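Local coordinates for uncharacterized protein (Cricetid herpesvirus 2, PDB 4ZKQ) that probably binds chemokines as a viral decoy receptor, intercepting these host immune signals, at residues Gly111-Val122 / Arg134-Gly142. Numbering follows the deposited sequence.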
loop_
_atom_site.group_PDB
_atom_site.type_symbol
_atom_site.label_atom_id
_atom_site.label_comp_id
_atom_site.label_asym_id
_atom_site.label_seq_id
_atom_site.Cartn_x
_atom_site.Cartn_y
_atom_site.Cartn_z
ATOM N N GLY A 111 -3.096 -13.971 5.928
ATOM C CA GLY A 111 -2.527 -12.643 5.962
ATOM C C GLY A 111 -2.388 -12.230 7.401
ATOM O O GLY A 111 -2.603 -13.042 8.298
ATOM N N PRO A 112 -2.033 -10.965 7.635
ATOM C CA PRO A 112 -1.895 -10.536 9.022
ATOM C C PRO A 112 -3.242 -10.565 9.737
ATOM O O PRO A 112 -4.231 -10.052 9.212
ATOM C CB PRO A 112 -1.362 -9.117 8.893
ATOM C CG PRO A 112 -1.959 -8.633 7.588
ATOM C CD PRO A 112 -1.927 -9.836 6.692
ATOM N N ASN A 113 -3.254 -11.177 10.915
ATOM C CA ASN A 113 -4.421 -11.255 11.789
ATOM C C ASN A 113 -5.402 -12.344 11.366
ATOM O O ASN A 113 -6.465 -12.476 11.967
ATOM C CB ASN A 113 -5.162 -9.909 11.856
ATOM C CG ASN A 113 -5.937 -9.724 13.162
ATOM O OD1 ASN A 113 -5.451 -10.069 14.234
ATOM N ND2 ASN A 113 -7.142 -9.167 13.072
ATOM N N LYS A 114 -5.060 -13.130 10.347
ATOM C CA LYS A 114 -6.000 -14.137 9.848
ATOM C C LYS A 114 -5.293 -15.397 9.374
ATOM O O LYS A 114 -4.603 -15.398 8.361
ATOM C CB LYS A 114 -6.846 -13.554 8.715
ATOM C CG LYS A 114 -7.936 -14.480 8.182
ATOM C CD LYS A 114 -8.958 -14.866 9.241
ATOM C CE LYS A 114 -10.108 -15.665 8.620
ATOM N NZ LYS A 114 -10.852 -16.515 9.599
ATOM N N GLU A 115 -5.512 -16.477 10.115
ATOM C CA GLU A 115 -4.891 -17.770 9.849
ATOM C C GLU A 115 -5.282 -18.348 8.495
ATOM O O GLU A 115 -6.315 -17.991 7.931
ATOM C CB GLU A 115 -5.284 -18.767 10.945
ATOM C CG GLU A 115 -6.749 -19.218 10.855
ATOM C CD GLU A 115 -7.213 -19.994 12.075
ATOM O OE1 GLU A 115 -6.355 -20.418 12.879
ATOM O OE2 GLU A 115 -8.440 -20.176 12.228
ATOM N N GLU A 116 -4.458 -19.266 7.990
ATOM C CA GLU A 116 -4.771 -19.963 6.748
ATOM C C GLU A 116 -6.144 -20.602 6.816
ATOM O O GLU A 116 -6.459 -21.340 7.744
ATOM C CB GLU A 116 -3.718 -21.030 6.430
ATOM C CG GLU A 116 -4.019 -21.748 5.122
ATOM C CD GLU A 116 -3.052 -22.866 4.806
ATOM O OE1 GLU A 116 -2.200 -23.199 5.663
ATOM O OE2 GLU A 116 -3.158 -23.411 3.694
ATOM N N HIS A 117 -6.962 -20.310 5.809
ATOM C CA HIS A 117 -8.352 -20.737 5.800
ATOM C C HIS A 117 -8.891 -20.707 4.383
ATOM O O HIS A 117 -8.351 -20.017 3.528
ATOM C CB HIS A 117 -9.198 -19.814 6.680
ATOM C CG HIS A 117 -9.398 -18.456 6.086
ATOM N ND1 HIS A 117 -8.407 -17.500 6.057
ATOM C CD2 HIS A 117 -10.470 -17.898 5.464
ATOM C CE1 HIS A 117 -8.858 -16.410 5.460
ATOM N NE2 HIS A 117 -10.109 -16.628 5.097
ATOM N N VAL A 118 -9.966 -21.443 4.146
ATOM C CA VAL A 118 -10.718 -21.321 2.906
ATOM C C VAL A 118 -11.511 -20.015 2.951
ATOM O O VAL A 118 -12.369 -19.858 3.821
ATOM C CB VAL A 118 -11.681 -22.505 2.707
ATOM C CG1 VAL A 118 -12.520 -22.325 1.454
ATOM C CG2 VAL A 118 -10.909 -23.813 2.647
ATOM N N PRO A 119 -11.240 -19.080 2.016
ATOM C CA PRO A 119 -11.914 -17.778 2.090
ATOM C C PRO A 119 -13.409 -17.913 1.903
ATOM O O PRO A 119 -13.883 -18.936 1.406
ATOM C CB PRO A 119 -11.287 -16.979 0.940
ATOM C CG PRO A 119 -10.812 -18.005 -0.027
ATOM C CD PRO A 119 -10.400 -19.192 0.808
ATOM N N GLN A 120 -14.146 -16.894 2.315
ATOM C CA GLN A 120 -15.587 -16.892 2.165
ATOM C C GLN A 120 -15.940 -16.627 0.706
ATOM O O GLN A 120 -15.398 -15.704 0.098
ATOM C CB GLN A 120 -16.202 -15.841 3.072
ATOM C CG GLN A 120 -17.703 -15.832 3.067
ATOM C CD GLN A 120 -18.266 -14.923 4.129
ATOM O OE1 GLN A 120 -17.563 -14.519 5.060
ATOM N NE2 GLN A 120 -19.536 -14.585 3.993
ATOM N N PHE A 121 -16.822 -17.451 0.144
ATOM C CA PHE A 121 -17.244 -17.299 -1.249
ATOM C C PHE A 121 -18.630 -16.687 -1.348
ATOM O O PHE A 121 -19.490 -16.928 -0.501
ATOM C CB PHE A 121 -17.238 -18.647 -1.974
ATOM C CG PHE A 121 -15.883 -19.072 -2.461
ATOM C CD1 PHE A 121 -14.940 -19.563 -1.581
ATOM C CD2 PHE A 121 -15.556 -18.987 -3.805
ATOM C CE1 PHE A 121 -13.697 -19.957 -2.024
ATOM C CE2 PHE A 121 -14.315 -19.378 -4.254
ATOM C CZ PHE A 121 -13.382 -19.866 -3.360
ATOM N N VAL A 122 -18.832 -15.885 -2.390
ATOM C CA VAL A 122 -20.130 -15.303 -2.691
ATOM C C VAL A 122 -20.352 -15.311 -4.193
ATOM O O VAL A 122 -19.404 -15.439 -4.969
ATOM C CB VAL A 122 -20.264 -13.854 -2.183
ATOM C CG1 VAL A 122 -20.302 -13.817 -0.667
ATOM C CG2 VAL A 122 -19.126 -12.983 -2.719
ATOM N N ARG A 134 -18.395 -15.478 -9.434
ATOM C CA ARG A 134 -18.020 -16.139 -8.198
ATOM C C ARG A 134 -16.784 -15.450 -7.620
ATOM O O ARG A 134 -15.728 -15.422 -8.257
ATOM C CB ARG A 134 -17.750 -17.620 -8.457
ATOM C CG ARG A 134 -17.692 -18.481 -7.218
ATOM C CD ARG A 134 -19.068 -18.641 -6.581
ATOM N NE ARG A 134 -19.029 -19.614 -5.497
ATOM C CZ ARG A 134 -19.868 -19.647 -4.467
ATOM N NH1 ARG A 134 -20.838 -18.749 -4.356
ATOM N NH2 ARG A 134 -19.730 -20.586 -3.543
ATOM N N LEU A 135 -16.926 -14.886 -6.423
ATOM C CA LEU A 135 -15.827 -14.188 -5.761
ATOM C C LEU A 135 -15.482 -14.825 -4.424
ATOM O O LEU A 135 -16.351 -15.395 -3.764
ATOM C CB LEU A 135 -16.184 -12.722 -5.524
ATOM C CG LEU A 135 -16.593 -11.885 -6.735
ATOM C CD1 LEU A 135 -16.988 -10.490 -6.291
ATOM C CD2 LEU A 135 -15.478 -11.825 -7.754
ATOM N N PHE A 136 -14.218 -14.711 -4.020
ATOM C CA PHE A 136 -13.824 -15.068 -2.662
ATOM C C PHE A 136 -13.217 -13.844 -1.978
ATOM O O PHE A 136 -12.674 -12.963 -2.643
ATOM C CB PHE A 136 -12.841 -16.248 -2.652
ATOM C CG PHE A 136 -11.534 -15.987 -3.364
ATOM C CD1 PHE A 136 -10.456 -15.429 -2.694
ATOM C CD2 PHE A 136 -11.371 -16.351 -4.693
ATOM C CE1 PHE A 136 -9.252 -15.210 -3.343
ATOM C CE2 PHE A 136 -10.175 -16.128 -5.352
ATOM C CZ PHE A 136 -9.112 -15.564 -4.675
ATOM N N PHE A 137 -13.330 -13.772 -0.657
ATOM C CA PHE A 137 -12.738 -12.649 0.062
ATOM C C PHE A 137 -12.272 -12.977 1.473
ATOM O O PHE A 137 -12.666 -13.987 2.067
ATOM C CB PHE A 137 -13.730 -11.476 0.109
ATOM C CG PHE A 137 -14.945 -11.731 0.962
ATOM C CD1 PHE A 137 -16.078 -12.310 0.418
ATOM C CD2 PHE A 137 -14.961 -11.369 2.303
ATOM C CE1 PHE A 137 -17.202 -12.539 1.199
ATOM C CE2 PHE A 137 -16.087 -11.598 3.090
ATOM C CZ PHE A 137 -17.205 -12.183 2.529
ATOM N N ALA A 138 -11.399 -12.118 1.988
ATOM C CA ALA A 138 -10.896 -12.229 3.353
ATOM C C ALA A 138 -10.464 -10.861 3.824
ATOM O O ALA A 138 -9.985 -10.049 3.034
ATOM C CB ALA A 138 -9.741 -13.203 3.436
ATOM N N LYS A 139 -10.627 -10.619 5.119
ATOM C CA LYS A 139 -10.268 -9.344 5.718
ATOM C C LYS A 139 -9.052 -9.505 6.619
ATOM O O LYS A 139 -8.957 -10.475 7.370
ATOM C CB LYS A 139 -11.458 -8.788 6.502
ATOM C CG LYS A 139 -11.212 -7.439 7.129
ATOM C CD LYS A 139 -12.517 -6.869 7.663
ATOM C CE LYS A 139 -12.280 -5.659 8.544
ATOM N NZ LYS A 139 -13.507 -5.292 9.293
ATOM N N PHE A 140 -8.126 -8.554 6.530
ATOM C CA PHE A 140 -6.879 -8.602 7.292
ATOM C C PHE A 140 -6.673 -7.300 8.039
ATOM O O PHE A 140 -7.220 -6.268 7.666
ATOM C CB PHE A 140 -5.672 -8.848 6.377
ATOM C CG PHE A 140 -5.820 -10.043 5.487
ATOM C CD1 PHE A 140 -5.925 -11.309 6.032
ATOM C CD2 PHE A 140 -5.841 -9.906 4.106
ATOM C CE1 PHE A 140 -6.065 -12.419 5.225
ATOM C CE2 PHE A 140 -5.978 -11.019 3.291
ATOM C CZ PHE A 140 -6.086 -12.277 3.853
ATOM N N LEU A 141 -5.851 -7.357 9.079
ATOM C CA LEU A 141 -5.460 -6.176 9.826
ATOM C C LEU A 141 -3.959 -6.230 10.005
ATOM O O LEU A 141 -3.439 -7.182 10.567
ATOM C CB LEU A 141 -6.164 -6.131 11.177
ATOM C CG LEU A 141 -5.688 -5.092 12.191
ATOM C CD1 LEU A 141 -5.964 -3.686 11.712
ATOM C CD2 LEU A 141 -6.382 -5.345 13.517
ATOM N N GLY A 142 -3.260 -5.217 9.520
ATOM C CA GLY A 142 -1.814 -5.227 9.604
ATOM C C GLY A 142 -1.222 -3.925 9.134
ATOM O O GLY A 142 -1.948 -2.990 8.799
#
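Val122 and Leu135 form a hydrogen-bonded antiparallel pair. Val122 N donates to Leu135 O at 2.9 Å, and Leu135 N donates back to Val122 O. Two residues along, Gln120 and Phe137 repeat the exchange less evenly. Phe137 N to Gln120 O is 2.9 Å. The return bond from Gln120 N to Phe137 O stretches to 3.3 Å. Between these pairs Phe121 faces Phe136. Phe136 CB sits over the centre of the Phe121 ring, 3.7 Å from its centroid. On the other sheet face the Gln120 chain runs alongside Phe137. Phe137 CG lies between its backbone N and carbonyl carbon (chi1 68°), which turns one ring face to Gln120 CB and the edge to Val122 CG1.

The Arg134 guanidinium lies with one face against Phe121 CB, 3.5 Å from NH2. NE makes a salt bridge to Glu104 OE2, and NH1 a hydrogen bond to Thr123 OG1.

Before Gln120 the strand is interrupted, and His117 pairs through its backbone with Val109. His117 ND1 donates to Glu115 O at 2.9 Å; the ring edge meets Ala138 CB. At the type II turn Gly111-Lys114, Leu141 N donates to Pro112 O from above the carbonyl plane. Gly111 CA packs on a face of Phe140. Arg134, Phe136, Ala138 and Phe140 make backbone hydrogen bonds to Trp94, Gly92, Leu90 and Ala88. The chain turns a corner at Glu116, after strand 108-111 of a second sheet; strands 117-125 and 132-143 form a beta hairpin at the edge of a mixed sheet.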